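Local coordinates for protein aminotransferase class-III (Sphaerobacter thermophilus DSM 20745, PDB 6K8H) that belongs to the class-III aminotransferase family of fold-type I PLP-dependent enzymes and binds (5-hydroxy-4,6-dimethylpyridin-3-yl)methyl dihydrogen phosphate in its pocket, at residues B[17-22]-B[42-47]; B[62-67]-B[405-410]. All coordinates share one frame; numbering follows the deposited sequence.

Contact 1 (B[17-22]-B[42-47]); sequences SAAADL and APYPPY
The capped N-terminal turn of helix 18-29 rests on the proline-rich segment 42-47 that leads into strand 48-52, with Ala-19, Ala-20 and Leu-22 facing the rings of Tyr-44 and Tyr-47. Ser-17 is the N-cap: its OG accepts from Ala-20 N at 2.9 Å, and the same hydroxyl and Tyr-44 OH each hydrogen-bond to Tyr-12 O. No hydrogen bond joins the two segments, which meet through alanine and leucine carbons packed on two tyrosine rings. Tyr-44 turns CG between its backbone N and carbonyl carbon (chi1 54°), and Ala-20 CA lies over one face of the ring, displaced toward the rim, in a CH-pi contact 4.1 Å from the centroid. Ala-19 CB fits between the two tyrosines, 3.9 Å from Tyr-44 CE1 and 4.0 Å from Tyr-47 CD1. It also lies 3.7 Å from Pro-45 O, a carbonyl oxygen that the contact buries without a polar partner. Pro-100 of the second subunit packs on Pro-45 and Tyr-47, placing this contact beside the dimer interface. Leu-22 CB sits over the centre of the Tyr-47 ring, 1° off the normal, while Leu-22 CD1 reaches Tyr-47 CB at 3.6 Å.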
ATOM      1  N   SER B  17      32.088  -8.782  -6.653  1.00 18.42           N
ATOM      2  CA  SER B  17      31.348  -9.222  -5.480  1.00 20.61           C
ATOM      3  C   SER B  17      29.978  -9.776  -5.899  1.00 16.35           C
ATOM      4  O   SER B  17      29.519  -9.606  -7.038  1.00 12.94           O
ATOM      5  CB  SER B  17      31.167  -8.072  -4.495  1.00 16.16           C
ATOM      6  OG  SER B  17      30.218  -7.158  -5.008  1.00 16.87           O
ATOM      7  N   ALA B  18      29.330 -10.481  -4.969  1.00 15.03           N
ATOM      8  CA  ALA B  18      27.956 -10.909  -5.214  1.00 16.73           C
ATOM      9  C   ALA B  18      27.037  -9.714  -5.448  1.00 14.44           C
ATOM     10  O   ALA B  18      26.194  -9.733  -6.359  1.00 11.66           O
ATOM     11  CB  ALA B  18      27.455 -11.753  -4.046  1.00 15.34           C
ATOM     12  N   ALA B  19      27.191  -8.662  -4.635  1.00 11.43           N
ATOM     13  CA  ALA B  19      26.371  -7.465  -4.800  1.00 11.69           C
ATOM     14  C   ALA B  19      26.590  -6.814  -6.160  1.00 13.87           C
ATOM     15  O   ALA B  19      25.650  -6.283  -6.751  1.00 13.87           O
ATOM     16  CB  ALA B  19      26.655  -6.463  -3.679  1.00 10.56           C
ATOM     17  N   ALA B  20      27.828  -6.800  -6.658  1.00 14.80           N
ATOM     18  CA  ALA B  20      28.067  -6.190  -7.966  1.00 17.44           C
ATOM     19  C   ALA B  20      27.363  -6.969  -9.079  1.00 13.48           C
ATOM     20  O   ALA B  20      26.761  -6.370  -9.979  1.00 17.88           O
ATOM     21  CB  ALA B  20      29.574  -6.091  -8.234  1.00 18.05           C
ATOM     22  N   ASP B  21      27.429  -8.306  -9.034  1.00 15.67           N
ATOM     23  CA  ASP B  21      26.747  -9.133 -10.031  1.00 15.87           C
ATOM     24  C   ASP B  21      25.240  -8.935  -9.960  1.00 16.04           C
ATOM     25  O   ASP B  21      24.556  -8.813 -10.989  1.00 14.14           O
ATOM     26  CB  ASP B  21      27.070 -10.611  -9.804  1.00 16.42           C
ATOM     27  CG  ASP B  21      28.512 -10.977 -10.146  1.00 25.22           C
ATOM     28  OD1 ASP B  21      29.250 -10.151 -10.725  1.00 23.00           O
ATOM     29  OD2 ASP B  21      28.900 -12.123  -9.826  1.00 27.52           O
ATOM     30  N   LEU B  22      24.704  -8.935  -8.738  1.00 13.63           N
ATOM     31  CA  LEU B  22      23.280  -8.711  -8.553  1.00 12.73           C
ATOM     32  C   LEU B  22      22.872  -7.352  -9.088  1.00 12.49           C
ATOM     33  O   LEU B  22      21.834  -7.232  -9.733  1.00 13.39           O
ATOM     34  CB  LEU B  22      22.909  -8.846  -7.075  1.00 10.66           C
ATOM     35  CG  LEU B  22      22.940 -10.279  -6.548  1.00 11.08           C
ATOM     36  CD1 LEU B  22      22.948 -10.289  -5.028  1.00 13.23           C
ATOM     37  CD2 LEU B  22      21.767 -11.051  -7.103  1.00 16.70           C
ATOM     38  N   ALA B  42      25.391   4.501  -3.448  1.00 16.42           N
ATOM     39  CA  ALA B  42      26.260   4.519  -4.617  1.00 16.31           C
ATOM     40  C   ALA B  42      27.616   3.886  -4.309  1.00 19.04           C
ATOM     41  O   ALA B  42      28.113   3.978  -3.180  1.00 17.22           O
ATOM     42  CB  ALA B  42      26.473   5.952  -5.096  1.00 21.27           C
ATOM     43  N   PRO B  43      28.256   3.243  -5.301  1.00 19.73           N
ATOM     44  CA  PRO B  43      27.773   2.997  -6.669  1.00 16.76           C
ATOM     45  C   PRO B  43      26.629   1.977  -6.744  1.00 16.52           C
ATOM     46  O   PRO B  43      25.824   2.015  -7.669  1.00 16.47           O
ATOM     47  CB  PRO B  43      29.011   2.450  -7.402  1.00 14.18           C
ATOM     48  CG  PRO B  43      30.138   2.547  -6.468  1.00 19.35           C
ATOM     49  CD  PRO B  43      29.614   2.721  -5.085  1.00 15.40           C
ATOM     50  N   TYR B  44      26.585   1.049  -5.794  1.00 16.07           N
ATOM     51  CA  TYR B  44      25.510   0.071  -5.707  1.00 15.38           C
ATOM     52  C   TYR B  44      25.399  -0.367  -4.267  1.00 14.71           C
ATOM     53  O   TYR B  44      26.393  -0.317  -3.527  1.00 11.72           O
ATOM     54  CB  TYR B  44      25.749  -1.141  -6.615  1.00 12.27           C
ATOM     55  CG  TYR B  44      27.072  -1.822  -6.411  1.00 15.19           C
ATOM     56  CD1 TYR B  44      27.241  -2.792  -5.422  1.00 10.11           C
ATOM     57  CD2 TYR B  44      28.158  -1.514  -7.220  1.00 16.48           C
ATOM     58  CE1 TYR B  44      28.467  -3.427  -5.253  1.00 13.90           C
ATOM     59  CE2 TYR B  44      29.384  -2.138  -7.047  1.00 14.39           C
ATOM     60  CZ  TYR B  44      29.532  -3.093  -6.073  1.00 13.52           C
ATOM     61  OH  TYR B  44      30.746  -3.722  -5.919  1.00 15.42           O
ATOM     62  N   PRO B  45      24.220  -0.781  -3.814  1.00 11.92           N
ATOM     63  CA  PRO B  45      24.053  -1.137  -2.410  1.00 13.63           C
ATOM     64  C   PRO B  45      24.489  -2.570  -2.155  1.00 10.99           C
ATOM     65  O   PRO B  45      24.624  -3.366  -3.097  1.00  9.63           O
ATOM     66  CB  PRO B  45      22.545  -0.959  -2.182  1.00 12.40           C
ATOM     67  CG  PRO B  45      21.943  -1.287  -3.518  1.00 13.92           C
ATOM     68  CD  PRO B  45      22.942  -0.845  -4.559  1.00 14.02           C
ATOM     69  N   PRO B  46      24.711  -2.946  -0.900  1.00  9.45           N
ATOM     70  CA  PRO B  46      24.874  -4.367  -0.590  1.00  9.55           C
ATOM     71  C   PRO B  46      23.519  -5.062  -0.674  1.00 11.11           C
ATOM     72  O   PRO B  46      22.469  -4.435  -0.524  1.00 12.59           O
ATOM     73  CB  PRO B  46      25.416  -4.337   0.839  1.00 11.30           C
ATOM     74  CG  PRO B  46      24.683  -3.143   1.442  1.00 10.68           C
ATOM     75  CD  PRO B  46      24.613  -2.127   0.320  1.00  8.40           C
ATOM     76  N   TYR B  47      23.542  -6.377  -0.890  1.00  9.05           N
ATOM     77  CA  TYR B  47      22.319  -7.169  -1.002  1.00 11.26           C
ATOM     78  C   TYR B  47      22.186  -8.078   0.209  1.00 11.43           C
ATOM     79  O   TYR B  47      23.150  -8.740   0.598  1.00 13.25           O
ATOM     80  CB  TYR B  47      22.308  -7.994  -2.299  1.00 10.93           C
ATOM     81  CG  TYR B  47      21.870  -7.161  -3.485  1.00  9.66           C
ATOM     82  CD1 TYR B  47      22.702  -6.176  -4.005  1.00  8.70           C
ATOM     83  CD2 TYR B  47      20.605  -7.315  -4.040  1.00 12.20           C
ATOM     84  CE1 TYR B  47      22.298  -5.373  -5.070  1.00 11.11           C
ATOM     85  CE2 TYR B  47      20.197  -6.533  -5.102  1.00 10.96           C
ATOM     86  CZ  TYR B  47      21.042  -5.565  -5.611  1.00 14.01           C
ATOM     87  OH  TYR B  47      20.615  -4.780  -6.665  1.00 16.54           O
TER

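Contact 2 (B[62-67]-B[405-410]); sequences EERLDF and ALMGRG
Arg-64, on strand 63-66, meets Met-407 and Gly-410 where the chain passes from helix 393-408 to strand 411-412, a helix-to-strand junction at the border of the mixed four-stranded sheet. The tight part centres on the arginine. Its chain is extended from CG to NE, and NE donates to Met-407 O at 2.8 Å (159° at the hydrogen), with the oxygen close to the guanidinium plane. Met-407 is bent at chi2 and chi3 (-72° and -70°), and the bend at chi3 brings CE over one guanidinium face, 3.5 Å from Arg-64 NE; the two side chains cross at about a right angle. Glu-62 CG covers the opposite face, so the flat group is sandwiched near its rim. At the next residue, Leu-65 N donates to Gly-410 O at 2.8 Å, and Arg-64 CA approaches that same oxygen at 3.3 Å. The nearest pair of alpha carbons, Arg-64 CA and Gly-410 CA, is 4.0 Å apart here; the backbone of Gly-410 takes a left-handed conformation, readily adopted without a side chain.

On the looser side a water fills in for direct contact, donating to Glu-62 OE2 at 2.6 Å and to Met-407 O, and weakly accepting from Gly-410 N. Glu-62 OE2 also accepts from Asn-10 N; its salt bridge to Arg-64 NH2, at 3.4 Å, is electrostatic, since the oxygen lies well out of the guanidinium plane. Arg-64 NH2 hydrogen-bonds to Asn-10 OD1 and NH1 pairs with Asp-58. Glu-63, turned away and paired with Arg-52, lies at the exposed margin.

Strand 63-66 lies between strand 55-58, its antiparallel neighbour, and strand 411-412, which runs parallel to it, while helix 427-445 packs against Leu-65, Ala-405 and Arg-409.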
ATOM      1  N   GLU B  62      29.060 -11.195   4.549  1.00 10.57           N
ATOM      2  CA  GLU B  62      29.470 -10.295   5.623  1.00 11.81           C
ATOM      3  C   GLU B  62      28.308 -10.104   6.596  1.00 12.02           C
ATOM      4  O   GLU B  62      27.192  -9.782   6.183  1.00 14.20           O
ATOM      5  CB  GLU B  62      29.927  -8.958   5.035  1.00  9.81           C
ATOM      6  CG  GLU B  62      30.495  -7.940   6.046  1.00 14.53           C
ATOM      7  CD  GLU B  62      31.516  -7.001   5.400  1.00 17.35           C
ATOM      8  OE1 GLU B  62      31.943  -7.299   4.264  1.00 15.85           O
ATOM      9  OE2 GLU B  62      31.893  -5.974   6.016  1.00 18.18           O
ATOM     10  N   GLU B  63      28.560 -10.320   7.882  1.00  8.38           N
ATOM     11  CA  GLU B  63      27.518 -10.223   8.895  1.00 13.16           C
ATOM     12  C   GLU B  63      27.635  -8.920   9.668  1.00 10.38           C
ATOM     13  O   GLU B  63      28.734  -8.494  10.032  1.00 12.08           O
ATOM     14  CB  GLU B  63      27.589 -11.406   9.859  1.00 13.03           C
ATOM     15  CG  GLU B  63      27.843 -12.720   9.170  1.00 17.96           C
ATOM     16  CD  GLU B  63      27.559 -13.914  10.059  1.00 29.55           C
ATOM     17  OE1 GLU B  63      27.583 -13.755  11.304  1.00 31.22           O
ATOM     18  OE2 GLU B  63      27.302 -15.008   9.508  1.00 31.67           O
ATOM     19  N   ARG B  64      26.495  -8.291   9.934  1.00  8.89           N
ATOM     20  CA  ARG B  64      26.489  -7.058  10.706  1.00  9.07           C
ATOM     21  C   ARG B  64      25.349  -7.109  11.717  1.00 11.13           C
ATOM     22  O   ARG B  64      24.313  -7.729  11.471  1.00 10.83           O
ATOM     23  CB  ARG B  64      26.340  -5.822   9.802  1.00 11.55           C
ATOM     24  CG  ARG B  64      27.366  -5.712   8.663  1.00 10.33           C
ATOM     25  CD  ARG B  64      27.010  -4.574   7.683  1.00  9.09           C
ATOM     26  NE  ARG B  64      28.058  -4.371   6.671  1.00 10.38           N
ATOM     27  CZ  ARG B  64      28.103  -4.976   5.482  1.00 12.36           C
ATOM     28  NH1 ARG B  64      27.151  -5.834   5.125  1.00  8.63           N
ATOM     29  NH2 ARG B  64      29.098  -4.712   4.631  1.00 11.32           N
ATOM     30  N   LEU B  65      25.539  -6.449  12.854  1.00  9.41           N
ATOM     31  CA  LEU B  65      24.421  -6.244  13.770  1.00  9.38           C
ATOM     32  C   LEU B  65      23.460  -5.230  13.161  1.00  9.03           C
ATOM     33  O   LEU B  65      23.876  -4.144  12.741  1.00 11.53           O
ATOM     34  CB  LEU B  65      24.923  -5.753  15.127  1.00 12.34           C
ATOM     35  CG  LEU B  65      25.624  -6.792  16.007  1.00 14.92           C
ATOM     36  CD1 LEU B  65      26.205  -6.115  17.230  1.00 14.56           C
ATOM     37  CD2 LEU B  65      24.644  -7.894  16.409  1.00 12.12           C
ATOM     38  N   ASP B  66      22.175  -5.583  13.099  1.00  9.49           N
ATOM     39  CA  ASP B  66      21.184  -4.796  12.360  1.00  6.23           C
ATOM     40  C   ASP B  66      20.536  -3.789  13.307  1.00  9.26           C
ATOM     41  O   ASP B  66      19.740  -4.169  14.174  1.00  8.09           O
ATOM     42  CB  ASP B  66      20.129  -5.704  11.730  1.00  6.91           C
ATOM     43  CG  ASP B  66      19.244  -4.977  10.721  1.00  8.07           C
ATOM     44  OD1 ASP B  66      19.153  -3.734  10.775  1.00  8.85           O
ATOM     45  OD2 ASP B  66      18.628  -5.650   9.859  1.00  9.75           O
ATOM     46  N   PHE B  67      20.905  -2.513  13.162  1.00  7.83           N
ATOM     47  CA  PHE B  67      20.263  -1.414  13.872  1.00  8.60           C
ATOM     48  C   PHE B  67      19.344  -0.597  12.966  1.00  7.84           C
ATOM     49  O   PHE B  67      19.011   0.546  13.295  1.00  9.62           O
ATOM     50  CB  PHE B  67      21.303  -0.505  14.514  1.00  9.01           C
ATOM     51  CG  PHE B  67      22.011  -1.135  15.671  1.00  7.00           C
ATOM     52  CD1 PHE B  67      23.056  -2.018  15.461  1.00  6.95           C
ATOM     53  CD2 PHE B  67      21.631  -0.847  16.970  1.00  8.62           C
ATOM     54  CE1 PHE B  67      23.730  -2.601  16.541  1.00  7.02           C
ATOM     55  CE2 PHE B  67      22.284  -1.423  18.050  1.00  8.14           C
ATOM     56  CZ  PHE B  67      23.329  -2.303  17.835  1.00  7.05           C
ATOM     57  N   ALA B 405      32.584   3.403   7.952  1.00  7.17           N
ATOM     58  CA  ALA B 405      33.425   2.638   8.873  1.00  8.48           C
ATOM     59  C   ALA B 405      32.594   1.685   9.724  1.00  8.23           C
ATOM     60  O   ALA B 405      32.979   0.523   9.927  1.00  9.40           O
ATOM     61  CB  ALA B 405      34.240   3.578   9.763  1.00  7.52           C
ATOM     62  N   LEU B 406      31.446   2.157  10.231  1.00  8.02           N
ATOM     63  CA  LEU B 406      30.570   1.271  10.993  1.00  8.23           C
ATOM     64  C   LEU B 406      30.157   0.070  10.148  1.00 11.64           C
ATOM     65  O   LEU B 406      30.208  -1.073  10.616  1.00  8.20           O
ATOM     66  CB  LEU B 406      29.334   2.032  11.498  1.00  7.99           C
ATOM     67  CG  LEU B 406      29.543   2.960  12.703  1.00  6.94           C
ATOM     68  CD1 LEU B 406      28.310   3.840  12.963  1.00  9.22           C
ATOM     69  CD2 LEU B 406      29.911   2.147  13.949  1.00  8.69           C
ATOM     70  N   MET B 407      29.750   0.318   8.896  1.00  8.76           N
ATOM     71  CA  MET B 407      29.388  -0.768   7.988  1.00 10.55           C
ATOM     72  C   MET B 407      30.513  -1.780   7.861  1.00 12.23           C
ATOM     73  O   MET B 407      30.266  -2.990   7.801  1.00 13.89           O
ATOM     74  CB  MET B 407      29.031  -0.219   6.604  1.00  9.09           C
ATOM     75  CG  MET B 407      27.640   0.401   6.513  1.00 12.38           C
ATOM     76  SD  MET B 407      26.337  -0.849   6.580  1.00 15.40           S
ATOM     77  CE  MET B 407      26.528  -1.682   4.996  1.00 13.17           C
ATOM     78  N   GLY B 408      31.754  -1.302   7.778  1.00 11.22           N
ATOM     79  CA  GLY B 408      32.867  -2.227   7.686  1.00 11.49           C
ATOM     80  C   GLY B 408      33.270  -2.878   8.990  1.00 13.88           C
ATOM     81  O   GLY B 408      34.132  -3.761   8.985  1.00 12.73           O
ATOM     82  N   ARG B 409      32.652  -2.450  10.092  1.00 13.68           N
ATOM     83  CA  ARG B 409      32.975  -2.953  11.453  1.00 11.99           C
ATOM     84  C   ARG B 409      31.824  -3.774  12.045  1.00 15.35           C
ATOM     85  O   ARG B 409      31.689  -3.778  13.264  1.00 13.50           O
ATOM     86  CB  ARG B 409      33.399  -1.819  12.387  1.00  9.79           C
ATOM     87  CG  ARG B 409      34.782  -1.266  12.091  1.00 15.34           C
ATOM     88  CD  ARG B 409      35.269  -0.337  13.178  1.00 14.82           C
ATOM     89  NE  ARG B 409      36.545   0.234  12.794  1.00 27.37           N
ATOM     90  CZ  ARG B 409      37.725  -0.307  13.053  1.00 26.25           C
ATOM     91  NH1 ARG B 409      37.810  -1.448  13.721  1.00 29.26           N
ATOM     92  NH2 ARG B 409      38.820   0.308  12.640  1.00 26.01           N
ATOM     93  N   GLY B 410      30.967  -4.350  11.205  1.00 11.73           N
ATOM     94  CA  GLY B 410      29.908  -5.195  11.706  1.00 11.81           C
ATOM     95  C   GLY B 410      28.689  -4.469  12.226  1.00 11.33           C
ATOM     96  O   GLY B 410      27.912  -5.063  12.977  1.00  9.99           O
TER
HETATM   97  O   HOH W   1      31.004  -5.962   8.506  1.00 15.55           O

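In the fold
The two contacts follow one another along the chain, with 17-22 and 42-47 paired before 62-67 meets the distant segment 405-410. Their centres are 16 Å apart, on the same side of the chain's centre, and they touch where Pro-46 CG packs on Met-407 CE at 4.3 Å. Both involve one mixed four-stranded sheet: segment 42-47 leads into its outer strand 48-52, whereas contact 2 includes its strand 63-66 and the approach to strand 411-412 at the other border. Contact 1 places helix 18-29, the first of the chain, next to this sheet and the second subunit, and contact 2 ties the sheet to helix 393-408, late in the chain.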